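Local structure of HMG-CoA Lyase (Bacillus subtilis subsp. subtilis, 1YDO) at residues G13-L18 / R139-T144; A104-N109 / K115-S120; G147-K152 / D178-A183; A186-V191 / L216-T221. The protein belongs to the HMG-CoA lyase-like family, whose members are built on a TIM barrel, and is found here as an assembly of two chains. All blocks are in the same frame, centred on the assembly; numbering follows the deposited sequence.

In the fold
All four contacts belong to a single TIM barrel. Interaction 1 lies close to the centre of the chain, where helix 13-17 meets strand 137-143; interaction 2, about 17 Å away between centres, falls in sequence between its two halves and joins helices 106-110 and 117-133. Interactions 3 and 4 follow in series. Interaction 3 links the loops after strands 137-143 and 174-177, and its centre is about 15 Å from that of each of the others. It touches all three, bonding to Thr144, Thr107 and Asn218. Interaction 4 packs helices 185-196 and 215-225 at the subunit boundary. A connected path thus runs from barrel interior to outer helices.

Interaction 1 of 4, residues G13-L18 / R139-T144; sequences GPRDGL and RAYLST
Arg15 meets the ring of Tyr141 in the barrel interior, and this one small touch joins the turn at 13-18 to the strand segment 139-144. At the start of the turn, the carbonyl of Gly13 accepts the backbone N-H of Leu18, with 2.9 Å between Gly13 O and Leu18 N, closing a pi turn. The N-H of Gly13 is taken by Glu11, while Pro14 packs on Ile45. Arg15 follows, its side chain leaving the backbone toward the strand. CG stands anti to the backbone N (chi1 -169°), and bends at chi2 and chi3 then lay the guanidinium beside Tyr141. NH1 comes within 4.0 Å of Tyr141 CE2, a carbon that lies near the guanidinium plane at its edge. The two flat groups are almost perpendicular, 89° apart, and the side chains run past each other in opposite directions. With Arg15 CZ 5.8 Å from the centroid of the Tyr141 ring, any cation-pi attraction is weak at most. The guanidinium is held mainly by carboxylates: Arg15 NH2 pairs with OD2 of the next residue, Asp16, at 3.0 Å, and NH1 forms a salt bridge with Glu46. Asp16 also brings its CB over one guanidinium face, towards the rim. Tyr141 meets the ring of His207, and its hydroxyl makes a weak hydrogen bond to Asp231. Helix 13-17 directly follows strand 8-11, and strand 137-143 runs between strands 97-103 and 174-177, so the buried contact spans the barrel's interior, with strand 44-49 contributing Glu46 beside it.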
loop_
_atom_site.group_PDB
_atom_site.type_symbol
_atom_site.label_atom_id
_atom_site.label_comp_id
_atom_site.label_asym_id
_atom_site.label_seq_id
_atom_site.Cartn_x
_atom_site.Cartn_y
_atom_site.Cartn_z
ATOM N N GLY A 13 -10.267 -11.862 9.462
ATOM C CA GLY A 13 -9.058 -12.170 10.198
ATOM C C GLY A 13 -9.120 -13.424 11.044
ATOM O O GLY A 13 -8.246 -14.306 10.953
ATOM N N PRO A 14 -10.151 -13.540 11.890
ATOM C CA PRO A 14 -10.265 -14.729 12.737
ATOM C C PRO A 14 -10.308 -16.019 11.935
ATOM O O PRO A 14 -10.157 -17.103 12.482
ATOM C CB PRO A 14 -11.546 -14.475 13.520
ATOM C CG PRO A 14 -12.341 -13.617 12.617
ATOM C CD PRO A 14 -11.319 -12.661 12.055
ATOM N N ARG A 15 -10.496 -15.914 10.629
ATOM C CA ARG A 15 -10.545 -17.120 9.840
ATOM C C ARG A 15 -9.378 -17.198 8.874
ATOM O O ARG A 15 -8.390 -17.889 9.154
ATOM C CB ARG A 15 -11.866 -17.206 9.094
ATOM C CG ARG A 15 -12.100 -18.545 8.450
ATOM C CD ARG A 15 -12.343 -18.347 6.972
ATOM N NE ARG A 15 -11.137 -18.501 6.162
ATOM C CZ ARG A 15 -10.984 -17.987 4.944
ATOM N NH1 ARG A 15 -11.955 -17.270 4.389
ATOM N NH2 ARG A 15 -9.867 -18.211 4.272
ATOM N N ASP A 16 -9.481 -16.486 7.749
ATOM C CA ASP A 16 -8.420 -16.475 6.726
ATOM C C ASP A 16 -7.087 -16.022 7.322
ATOM O O ASP A 16 -6.019 -16.405 6.843
ATOM C CB ASP A 16 -8.795 -15.545 5.563
ATOM C CG ASP A 16 -8.010 -15.853 4.287
ATOM O OD1 ASP A 16 -8.211 -15.154 3.270
ATOM O OD2 ASP A 16 -7.192 -16.802 4.299
ATOM N N GLY A 17 -7.160 -15.221 8.379
ATOM C CA GLY A 17 -5.949 -14.756 9.011
ATOM C C GLY A 17 -5.342 -15.770 9.943
ATOM O O GLY A 17 -4.163 -16.094 9.837
ATOM N N LEU A 18 -6.139 -16.302 10.852
ATOM C CA LEU A 18 -5.586 -17.268 11.794
ATOM C C LEU A 18 -5.158 -18.596 11.171
ATOM O O LEU A 18 -4.170 -19.190 11.607
ATOM C CB LEU A 18 -6.572 -17.494 12.939
ATOM C CG LEU A 18 -6.328 -16.649 14.201
ATOM C CD1 LEU A 18 -5.597 -15.355 13.893
ATOM C CD2 LEU A 18 -7.658 -16.363 14.850
ATOM N N ARG A 139 -22.840 -16.823 0.819
ATOM C CA ARG A 139 -21.858 -16.000 0.142
ATOM C C ARG A 139 -20.827 -16.923 -0.483
ATOM O O ARG A 139 -20.429 -17.906 0.138
ATOM C CB ARG A 139 -21.181 -15.092 1.152
ATOM C CG ARG A 139 -20.219 -14.120 0.551
ATOM C CD ARG A 139 -19.271 -13.635 1.609
ATOM N NE ARG A 139 -18.566 -12.441 1.185
ATOM C CZ ARG A 139 -17.485 -11.968 1.780
ATOM N NH1 ARG A 139 -16.982 -12.608 2.827
ATOM N NH2 ARG A 139 -16.932 -10.849 1.331
ATOM N N ALA A 140 -20.393 -16.602 -1.700
ATOM C CA ALA A 140 -19.409 -17.415 -2.405
ATOM C C ALA A 140 -18.044 -16.729 -2.466
ATOM O O ALA A 140 -17.942 -15.511 -2.624
ATOM C CB ALA A 140 -19.906 -17.735 -3.819
ATOM N N TYR A 141 -17.001 -17.541 -2.351
ATOM C CA TYR A 141 -15.630 -17.075 -2.374
ATOM C C TYR A 141 -14.928 -17.634 -3.592
ATOM O O TYR A 141 -14.385 -18.733 -3.537
ATOM C CB TYR A 141 -14.909 -17.576 -1.130
ATOM C CG TYR A 141 -14.558 -16.505 -0.141
ATOM C CD1 TYR A 141 -13.707 -15.468 -0.498
ATOM C CD2 TYR A 141 -15.069 -16.532 1.162
ATOM C CE1 TYR A 141 -13.371 -14.487 0.401
ATOM C CE2 TYR A 141 -14.736 -15.550 2.080
ATOM C CZ TYR A 141 -13.887 -14.533 1.688
ATOM O OH TYR A 141 -13.535 -13.547 2.568
ATOM N N LEU A 142 -14.936 -16.902 -4.694
ATOM C CA LEU A 142 -14.263 -17.386 -5.892
ATOM C C LEU A 142 -12.803 -16.934 -5.808
ATOM O O LEU A 142 -12.518 -15.742 -5.760
ATOM C CB LEU A 142 -14.936 -16.790 -7.121
ATOM C CG LEU A 142 -14.958 -17.673 -8.361
ATOM C CD1 LEU A 142 -15.507 -16.866 -9.526
ATOM C CD2 LEU A 142 -13.569 -18.179 -8.677
ATOM N N SER A 143 -11.869 -17.874 -5.787
ATOM C CA SER A 143 -10.482 -17.483 -5.677
ATOM C C SER A 143 -9.743 -17.593 -6.989
ATOM O O SER A 143 -10.279 -18.093 -7.976
ATOM C CB SER A 143 -9.763 -18.314 -4.621
ATOM O OG SER A 143 -9.760 -19.674 -4.971
ATOM N N THR A 144 -8.507 -17.097 -6.976
ATOM C CA THR A 144 -7.610 -17.092 -8.120
ATOM C C THR A 144 -8.235 -16.446 -9.364
ATOM O O THR A 144 -7.986 -16.879 -10.488
ATOM C CB THR A 144 -7.116 -18.535 -8.416
ATOM O OG1 THR A 144 -5.999 -18.487 -9.307
ATOM C CG2 THR A 144 -8.204 -19.365 -9.039
#

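Interaction 2 of 4, residues A104-N109 / K115-S120; sequences ASETHN and KSTSES
The carboxylate of Glu106 grips Thr117 with both oxygens. From above its plane, 53° out, comes the backbone N-H of Thr117, with 3.1 Å between Thr117 N and Glu106 OE1. Nearer the plane, on the syn side of the other oxygen, Thr117 OG1 donates to Glu106 OE2 at 2.8 Å. A bend at chi2 (83°) curls the Glu106 chain so that it crosses Thr117 at about a right angle. Two bonds thus fix the carboxylate at the N-terminal end of the next helix, where the helix dipole would probably favour a negative charge. Asn109, which carries the second flat group, points toward the second segment and lies between Lys115 and Ser120. Both helices begin at a serine N-cap: Ser105 OG receives the N-H of His108, 2.9 Å from His108 N, and Ser116 holds the same position before Thr117. On the Ala104 side, Thr117 CG2 lies 4.0 Å from Ala104 O. The two helices and the loop between them follow strand 97-103, whose Met102 touches Asn109 and Thr117, while helix 156-169 touches Ala104 and Thr117 through Leu162 and Arg161.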
loop_
_atom_site.group_PDB
_atom_site.type_symbol
_atom_site.label_atom_id
_atom_site.label_comp_id
_atom_site.label_asym_id
_atom_site.label_seq_id
_atom_site.Cartn_x
_atom_site.Cartn_y
_atom_site.Cartn_z
ATOM N N ALA A 104 -11.275 -20.507 -9.441
ATOM C CA ALA A 104 -11.599 -20.257 -10.840
ATOM C C ALA A 104 -10.668 -21.122 -11.689
ATOM O O ALA A 104 -11.060 -21.649 -12.731
ATOM C CB ALA A 104 -11.390 -18.786 -11.163
ATOM N N SER A 105 -9.427 -21.248 -11.221
ATOM C CA SER A 105 -8.406 -22.051 -11.884
ATOM C C SER A 105 -8.638 -23.527 -11.580
ATOM O O SER A 105 -8.828 -23.916 -10.420
ATOM C CB SER A 105 -7.013 -21.647 -11.398
ATOM O OG SER A 105 -6.156 -22.768 -11.337
ATOM N N GLU A 106 -8.625 -24.355 -12.621
ATOM C CA GLU A 106 -8.836 -25.790 -12.443
ATOM C C GLU A 106 -7.710 -26.373 -11.591
ATOM O O GLU A 106 -7.957 -27.064 -10.606
ATOM C CB GLU A 106 -8.860 -26.491 -13.806
ATOM C CG GLU A 106 -9.448 -27.901 -13.774
ATOM C CD GLU A 106 -10.960 -27.902 -13.828
ATOM O OE1 GLU A 106 -11.572 -28.914 -13.397
ATOM O OE2 GLU A 106 -11.541 -26.901 -14.315
ATOM N N THR A 107 -6.472 -26.073 -11.981
ATOM C CA THR A 107 -5.296 -26.577 -11.277
ATOM C C THR A 107 -5.305 -26.211 -9.799
ATOM O O THR A 107 -5.063 -27.060 -8.943
ATOM C CB THR A 107 -4.004 -26.044 -11.915
ATOM O OG1 THR A 107 -4.053 -26.266 -13.328
ATOM C CG2 THR A 107 -2.787 -26.761 -11.339
ATOM N N HIS A 108 -5.585 -24.945 -9.504
ATOM C CA HIS A 108 -5.626 -24.478 -8.127
ATOM C C HIS A 108 -6.727 -25.179 -7.349
ATOM O O HIS A 108 -6.534 -25.601 -6.213
ATOM C CB HIS A 108 -5.867 -22.966 -8.066
ATOM C CG HIS A 108 -5.861 -22.414 -6.672
ATOM N ND1 HIS A 108 -4.735 -22.435 -5.868
ATOM C CD2 HIS A 108 -6.829 -21.831 -5.936
ATOM C CE1 HIS A 108 -5.017 -21.887 -4.706
ATOM N NE2 HIS A 108 -6.282 -21.510 -4.716
ATOM N N ASN A 109 -7.889 -25.290 -7.970
ATOM C CA ASN A 109 -9.024 -25.926 -7.327
ATOM C C ASN A 109 -8.696 -27.381 -7.011
ATOM O O ASN A 109 -8.759 -27.820 -5.856
ATOM C CB ASN A 109 -10.246 -25.858 -8.246
ATOM C CG ASN A 109 -11.545 -26.021 -7.496
ATOM O OD1 ASN A 109 -12.450 -26.718 -7.948
ATOM N ND2 ASN A 109 -11.657 -25.362 -6.349
ATOM N N LYS A 115 -10.907 -31.363 -6.407
ATOM C CA LYS A 115 -12.171 -31.525 -7.115
ATOM C C LYS A 115 -12.174 -30.574 -8.301
ATOM O O LYS A 115 -11.725 -29.434 -8.188
ATOM C CB LYS A 115 -13.358 -31.219 -6.199
ATOM C CG LYS A 115 -13.725 -32.364 -5.279
ATOM C CD LYS A 115 -14.759 -31.976 -4.239
ATOM C CE LYS A 115 -15.016 -33.130 -3.275
ATOM N NZ LYS A 115 -15.548 -34.343 -3.970
ATOM N N SER A 116 -12.666 -31.046 -9.441
ATOM C CA SER A 116 -12.706 -30.215 -10.635
ATOM C C SER A 116 -13.682 -29.076 -10.402
ATOM O O SER A 116 -14.555 -29.155 -9.530
ATOM C CB SER A 116 -13.160 -31.025 -11.849
ATOM O OG SER A 116 -14.545 -31.315 -11.774
ATOM N N THR A 117 -13.527 -28.013 -11.179
ATOM C CA THR A 117 -14.401 -26.863 -11.059
ATOM C C THR A 117 -15.860 -27.306 -11.113
ATOM O O THR A 117 -16.691 -26.814 -10.352
ATOM C CB THR A 117 -14.126 -25.844 -12.183
ATOM O OG1 THR A 117 -14.153 -26.506 -13.453
ATOM C CG2 THR A 117 -12.767 -25.186 -11.981
ATOM N N SER A 118 -16.166 -28.258 -11.991
ATOM C CA SER A 118 -17.537 -28.753 -12.127
ATOM C C SER A 118 -17.996 -29.434 -10.855
ATOM O O SER A 118 -19.067 -29.148 -10.338
ATOM C CB SER A 118 -17.639 -29.740 -13.295
ATOM O OG SER A 118 -16.859 -30.895 -13.048
ATOM N N GLU A 119 -17.166 -30.344 -10.367
ATOM C CA GLU A 119 -17.470 -31.080 -9.159
ATOM C C GLU A 119 -17.740 -30.116 -8.027
ATOM O O GLU A 119 -18.752 -30.230 -7.341
ATOM C CB GLU A 119 -16.311 -31.992 -8.796
ATOM C CG GLU A 119 -16.096 -33.116 -9.793
ATOM C CD GLU A 119 -14.885 -33.969 -9.452
ATOM O OE1 GLU A 119 -14.823 -34.498 -8.314
ATOM O OE2 GLU A 119 -14.002 -34.115 -10.326
ATOM N N SER A 120 -16.837 -29.160 -7.829
ATOM C CA SER A 120 -17.030 -28.181 -6.764
ATOM C C SER A 120 -18.318 -27.420 -7.013
ATOM O O SER A 120 -19.131 -27.233 -6.108
ATOM C CB SER A 120 -15.862 -27.191 -6.704
ATOM O OG SER A 120 -14.707 -27.795 -6.164
#

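Interaction 3 of 4, residues G147-K152 / D178-A183; sequences GCPYEK and DTIGAA
Ile180 packs on Gly147 and Pro149 in an apolar contact between two neighbouring beta-alpha loops, those that leave the C-terminal ends of strands 137-143 and 174-177. Its two branches divide the work. CG2 presses on the proline ring, 3.4 Å from Pro149 CD, the two side chains meeting at a slant. The delta carbon goes to the backbone instead, with Ile180 CD1 3.5 Å from Gly147 O. With chi1 at 79°, CG1 sits between the backbone N and the carbonyl carbon, which spreads the two branches along the opposite loop. Each loop is braced from within. The thiol sulfur of Cys148 accepts two backbone N-H groups, lying 3.2 Å from Tyr150 N and equally far from Glu151 N, and this ties the turn that presents Pro149. Pro149 CG in turn lies over the centre of one face of the Tyr150 ring, so the proline is packed between Tyr150 and Ile180. Across the contact, Asp178 OD2 receives weak bonds from the N-H groups of Gly181 and Ala182. The first loop continues into helix 156-169 and lies against helix 106-110, where His108 touches Cys148 and Pro149; the second leads into helix 185-196, and its Ala182 packs on Tyr257 of the second subunit.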
loop_
_atom_site.group_PDB
_atom_site.type_symbol
_atom_site.label_atom_id
_atom_site.label_comp_id
_atom_site.label_asym_id
_atom_site.label_seq_id
_atom_site.Cartn_x
_atom_site.Cartn_y
_atom_site.Cartn_z
ATOM N N GLY A 147 -5.412 -14.355 -11.481
ATOM C CA GLY A 147 -4.183 -15.062 -11.763
ATOM C C GLY A 147 -4.023 -16.238 -10.833
ATOM O O GLY A 147 -4.449 -16.187 -9.680
ATOM N N CYS A 148 -3.399 -17.298 -11.338
ATOM C CA CYS A 148 -3.176 -18.515 -10.571
ATOM C C CYS A 148 -1.701 -18.765 -10.298
ATOM O O CYS A 148 -0.846 -18.463 -11.124
ATOM C CB CYS A 148 -3.760 -19.713 -11.333
ATOM S SG CYS A 148 -3.534 -21.330 -10.520
ATOM N N PRO A 149 -1.383 -19.323 -9.127
ATOM C CA PRO A 149 0.020 -19.596 -8.813
ATOM C C PRO A 149 0.572 -20.738 -9.685
ATOM O O PRO A 149 1.789 -20.906 -9.837
ATOM C CB PRO A 149 -0.033 -19.962 -7.328
ATOM C CG PRO A 149 -1.366 -20.606 -7.189
ATOM C CD PRO A 149 -2.256 -19.681 -7.995
ATOM N N TYR A 150 -0.343 -21.510 -10.263
ATOM C CA TYR A 150 0.014 -22.643 -11.102
ATOM C C TYR A 150 -0.231 -22.355 -12.582
ATOM O O TYR A 150 0.684 -22.455 -13.402
ATOM C CB TYR A 150 -0.801 -23.864 -10.681
ATOM C CG TYR A 150 -0.681 -24.216 -9.210
ATOM C CD1 TYR A 150 -1.816 -24.465 -8.446
ATOM C CD2 TYR A 150 0.569 -24.350 -8.599
ATOM C CE1 TYR A 150 -1.722 -24.845 -7.123
ATOM C CE2 TYR A 150 0.680 -24.733 -7.270
ATOM C CZ TYR A 150 -0.479 -24.981 -6.541
ATOM O OH TYR A 150 -0.391 -25.406 -5.240
ATOM N N GLU A 151 -1.462 -21.994 -12.922
ATOM C CA GLU A 151 -1.798 -21.705 -14.307
ATOM C C GLU A 151 -1.369 -20.303 -14.698
ATOM O O GLU A 151 -1.485 -19.908 -15.853
ATOM C CB GLU A 151 -3.299 -21.858 -14.535
ATOM C CG GLU A 151 -3.819 -23.234 -14.226
ATOM C CD GLU A 151 -5.245 -23.426 -14.678
ATOM O OE1 GLU A 151 -5.824 -24.486 -14.369
ATOM O OE2 GLU A 151 -5.786 -22.523 -15.347
ATOM N N LYS A 152 -0.871 -19.557 -13.721
ATOM C CA LYS A 152 -0.430 -18.185 -13.939
ATOM C C LYS A 152 -1.555 -17.292 -14.453
ATOM O O LYS A 152 -2.195 -16.582 -13.680
ATOM C CB LYS A 152 0.741 -18.152 -14.920
ATOM C CG LYS A 152 1.843 -17.182 -14.524
ATOM C CD LYS A 152 2.448 -17.552 -13.175
ATOM C CE LYS A 152 3.045 -18.966 -13.186
ATOM N NZ LYS A 152 3.542 -19.416 -11.842
ATOM N N ASP A 178 -7.865 -12.085 -4.912
ATOM C CA ASP A 178 -6.536 -12.050 -5.499
ATOM C C ASP A 178 -5.665 -12.950 -4.640
ATOM O O ASP A 178 -4.961 -12.490 -3.750
ATOM C CB ASP A 178 -5.981 -10.627 -5.465
ATOM C CG ASP A 178 -4.631 -10.513 -6.158
ATOM O OD1 ASP A 178 -3.985 -9.451 -6.038
ATOM O OD2 ASP A 178 -4.223 -11.489 -6.829
ATOM N N THR A 179 -5.720 -14.240 -4.913
ATOM C CA THR A 179 -4.955 -15.185 -4.136
ATOM C C THR A 179 -3.455 -14.903 -4.131
ATOM O O THR A 179 -2.892 -14.541 -3.091
ATOM C CB THR A 179 -5.212 -16.611 -4.626
ATOM O OG1 THR A 179 -6.618 -16.864 -4.592
ATOM C CG2 THR A 179 -4.508 -17.615 -3.744
ATOM N N ILE A 180 -2.801 -15.061 -5.279
ATOM C CA ILE A 180 -1.360 -14.853 -5.343
ATOM C C ILE A 180 -1.010 -13.427 -4.954
ATOM O O ILE A 180 0.080 -13.173 -4.450
ATOM C CB ILE A 180 -0.798 -15.181 -6.766
ATOM C CG1 ILE A 180 -1.073 -14.032 -7.738
ATOM C CG2 ILE A 180 -1.442 -16.450 -7.296
ATOM C CD1 ILE A 180 -2.556 -13.748 -7.967
ATOM N N GLY A 181 -1.949 -12.510 -5.168
ATOM C CA GLY A 181 -1.722 -11.111 -4.841
ATOM C C GLY A 181 -1.019 -10.351 -5.953
ATOM O O GLY A 181 -0.289 -9.394 -5.697
ATOM N N ALA A 182 -1.238 -10.773 -7.193
ATOM C CA ALA A 182 -0.594 -10.120 -8.328
ATOM C C ALA A 182 -1.589 -9.413 -9.243
ATOM O O ALA A 182 -1.631 -9.674 -10.446
ATOM C CB ALA A 182 0.219 -11.141 -9.118
ATOM N N ALA A 183 -2.384 -8.516 -8.664
ATOM C CA ALA A 183 -3.377 -7.751 -9.412
ATOM C C ALA A 183 -2.963 -6.293 -9.384
ATOM O O ALA A 183 -2.418 -5.822 -8.390
ATOM C CB ALA A 183 -4.751 -7.912 -8.783
#

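Interaction 4 of 4, residues A186-V191 / L216-T221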
loop_
_atom_site.group_PDB
_atom_site.type_symbol
_atom_site.label_atom_id
_atom_site.label_comp_id
_atom_site.label_asym_id
_atom_site.label_seq_id
_atom_site.Cartn_x
_atom_site.Cartn_y
_atom_site.Cartn_z
ATOM N N ALA A 186 -4.897 -1.710 -13.211
ATOM C CA ALA A 186 -5.289 -1.817 -14.605
ATOM C C ALA A 186 -6.073 -3.108 -14.807
ATOM O O ALA A 186 -7.088 -3.121 -15.494
ATOM C CB ALA A 186 -4.064 -1.803 -15.500
ATOM N N GLN A 187 -5.600 -4.185 -14.194
ATOM C CA GLN A 187 -6.246 -5.478 -14.307
ATOM C C GLN A 187 -7.609 -5.492 -13.623
ATOM O O GLN A 187 -8.585 -6.027 -14.149
ATOM C CB GLN A 187 -5.352 -6.543 -13.685
ATOM C CG GLN A 187 -5.596 -7.950 -14.176
ATOM C CD GLN A 187 -4.820 -8.977 -13.366
ATOM O OE1 GLN A 187 -3.660 -8.750 -13.004
ATOM N NE2 GLN A 187 -5.453 -10.119 -13.081
ATOM N N VAL A 188 -7.679 -4.910 -12.437
ATOM C CA VAL A 188 -8.949 -4.892 -11.719
ATOM C C VAL A 188 -9.981 -4.053 -12.465
ATOM O O VAL A 188 -11.190 -4.201 -12.266
ATOM C CB VAL A 188 -8.806 -4.327 -10.265
ATOM C CG1 VAL A 188 -7.717 -5.066 -9.531
ATOM C CG2 VAL A 188 -8.522 -2.836 -10.294
ATOM N N GLU A 189 -9.506 -3.173 -13.328
ATOM C CA GLU A 189 -10.424 -2.329 -14.063
ATOM C C GLU A 189 -11.028 -3.070 -15.237
ATOM O O GLU A 189 -12.233 -3.021 -15.445
ATOM C CB GLU A 189 -9.704 -1.080 -14.546
ATOM C CG GLU A 189 -10.614 0.014 -15.042
ATOM C CD GLU A 189 -9.823 1.204 -15.555
ATOM O OE1 GLU A 189 -8.985 1.750 -14.794
ATOM O OE2 GLU A 189 -10.038 1.588 -16.724
ATOM N N THR A 190 -10.194 -3.766 -16.003
ATOM C CA THR A 190 -10.699 -4.505 -17.152
ATOM C C THR A 190 -11.543 -5.661 -16.645
ATOM O O THR A 190 -12.576 -5.979 -17.221
ATOM C CB THR A 190 -9.560 -5.054 -18.050
ATOM O OG1 THR A 190 -8.932 -6.163 -17.407
ATOM C CG2 THR A 190 -8.516 -3.978 -18.302
ATOM N N VAL A 191 -11.108 -6.286 -15.558
ATOM C CA VAL A 191 -11.850 -7.403 -15.009
ATOM C C VAL A 191 -13.210 -6.959 -14.518
ATOM O O VAL A 191 -14.229 -7.506 -14.935
ATOM C CB VAL A 191 -11.103 -8.064 -13.852
ATOM C CG1 VAL A 191 -12.031 -9.015 -13.116
ATOM C CG2 VAL A 191 -9.898 -8.815 -14.380
ATOM N N LEU A 216 -4.580 -1.621 -1.493
ATOM C CA LEU A 216 -5.309 -0.376 -1.408
ATOM C C LEU A 216 -5.414 0.302 -2.765
ATOM O O LEU A 216 -6.432 0.912 -3.077
ATOM C CB LEU A 216 -4.639 0.530 -0.383
ATOM C CG LEU A 216 -5.196 0.486 1.041
ATOM C CD1 LEU A 216 -5.330 -0.923 1.534
ATOM C CD2 LEU A 216 -4.282 1.281 1.934
ATOM N N ALA A 217 -4.365 0.176 -3.571
ATOM C CA ALA A 217 -4.340 0.757 -4.909
ATOM C C ALA A 217 -5.432 0.128 -5.747
ATOM O O ALA A 217 -6.199 0.810 -6.417
ATOM C CB ALA A 217 -2.999 0.517 -5.552
ATOM N N ASN A 218 -5.493 -1.186 -5.719
ATOM C CA ASN A 218 -6.526 -1.871 -6.459
ATOM C C ASN A 218 -7.878 -1.486 -5.896
ATOM O O ASN A 218 -8.864 -1.397 -6.615
ATOM C CB ASN A 218 -6.338 -3.388 -6.372
ATOM C CG ASN A 218 -5.035 -3.845 -6.996
ATOM O OD1 ASN A 218 -4.635 -3.345 -8.046
ATOM N ND2 ASN A 218 -4.374 -4.801 -6.361
HETATM N N MSE A 219 -7.935 -1.238 -4.603
HETATM C CA MSE A 219 -9.202 -0.883 -3.998
HETATM C C MSE A 219 -9.746 0.425 -4.544
HETATM O O MSE A 219 -10.948 0.561 -4.754
HETATM C CB MSE A 219 -9.029 -0.765 -2.514
HETATM C CG MSE A 219 -10.293 -0.961 -1.788
HETATM SE SE MSE A 219 -9.777 -1.409 -0.023
HETATM C CE MSE A 219 -8.909 -3.132 -0.349
ATOM N N VAL A 220 -8.859 1.390 -4.759
ATOM C CA VAL A 220 -9.288 2.667 -5.280
ATOM C C VAL A 220 -9.934 2.469 -6.638
ATOM O O VAL A 220 -11.021 2.984 -6.893
ATOM C CB VAL A 220 -8.115 3.645 -5.408
ATOM C CG1 VAL A 220 -8.554 4.881 -6.183
ATOM C CG2 VAL A 220 -7.626 4.042 -4.024
ATOM N N THR A 221 -9.266 1.720 -7.508
ATOM C CA THR A 221 -9.805 1.443 -8.839
ATOM C C THR A 221 -11.197 0.818 -8.705
ATOM O O THR A 221 -12.125 1.205 -9.405
ATOM C CB THR A 221 -8.892 0.482 -9.609
ATOM O OG1 THR A 221 -7.597 1.070 -9.739
ATOM C CG2 THR A 221 -9.452 0.205 -10.995
#
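Val188 points its CB from helix 185-196 toward helix 215-225, and its two methyls part there between Asn218 and Thr221. CG1 lies beside the backbone N, anti to the carbonyl carbon (chi1 -53°), and meets the side of Asn218, 3.8 Å from Asn218 OD1 and as far from its CB. The side chains of Val188 and Asn218 cross at about a right angle. The other methyl turns to the threonine one turn further on, with Val188 CG2 3.3 Å from Thr221 CG2 and close to its CB as well. That same Thr221 methyl also reaches the next residue of the first helix, 3.8 Å from Glu189 CB. The interface is van der Waals packing, with Asn218 OD1 against a methyl, while Asn218 ND2 bonds to Ala183 O in the loop before helix 185-196. The segment axes come within 8.8 Å and cross at -33°, nearly side by side in the same direction, as successive outer helices of a TIM barrel do. Phe208 packs on Val188 and Asn218, helix 252-261 covers Leu216 and Met219 (a selenomethionine), and the second subunit lays its Tyr3 on Glu189 and its Val220 on Ala217.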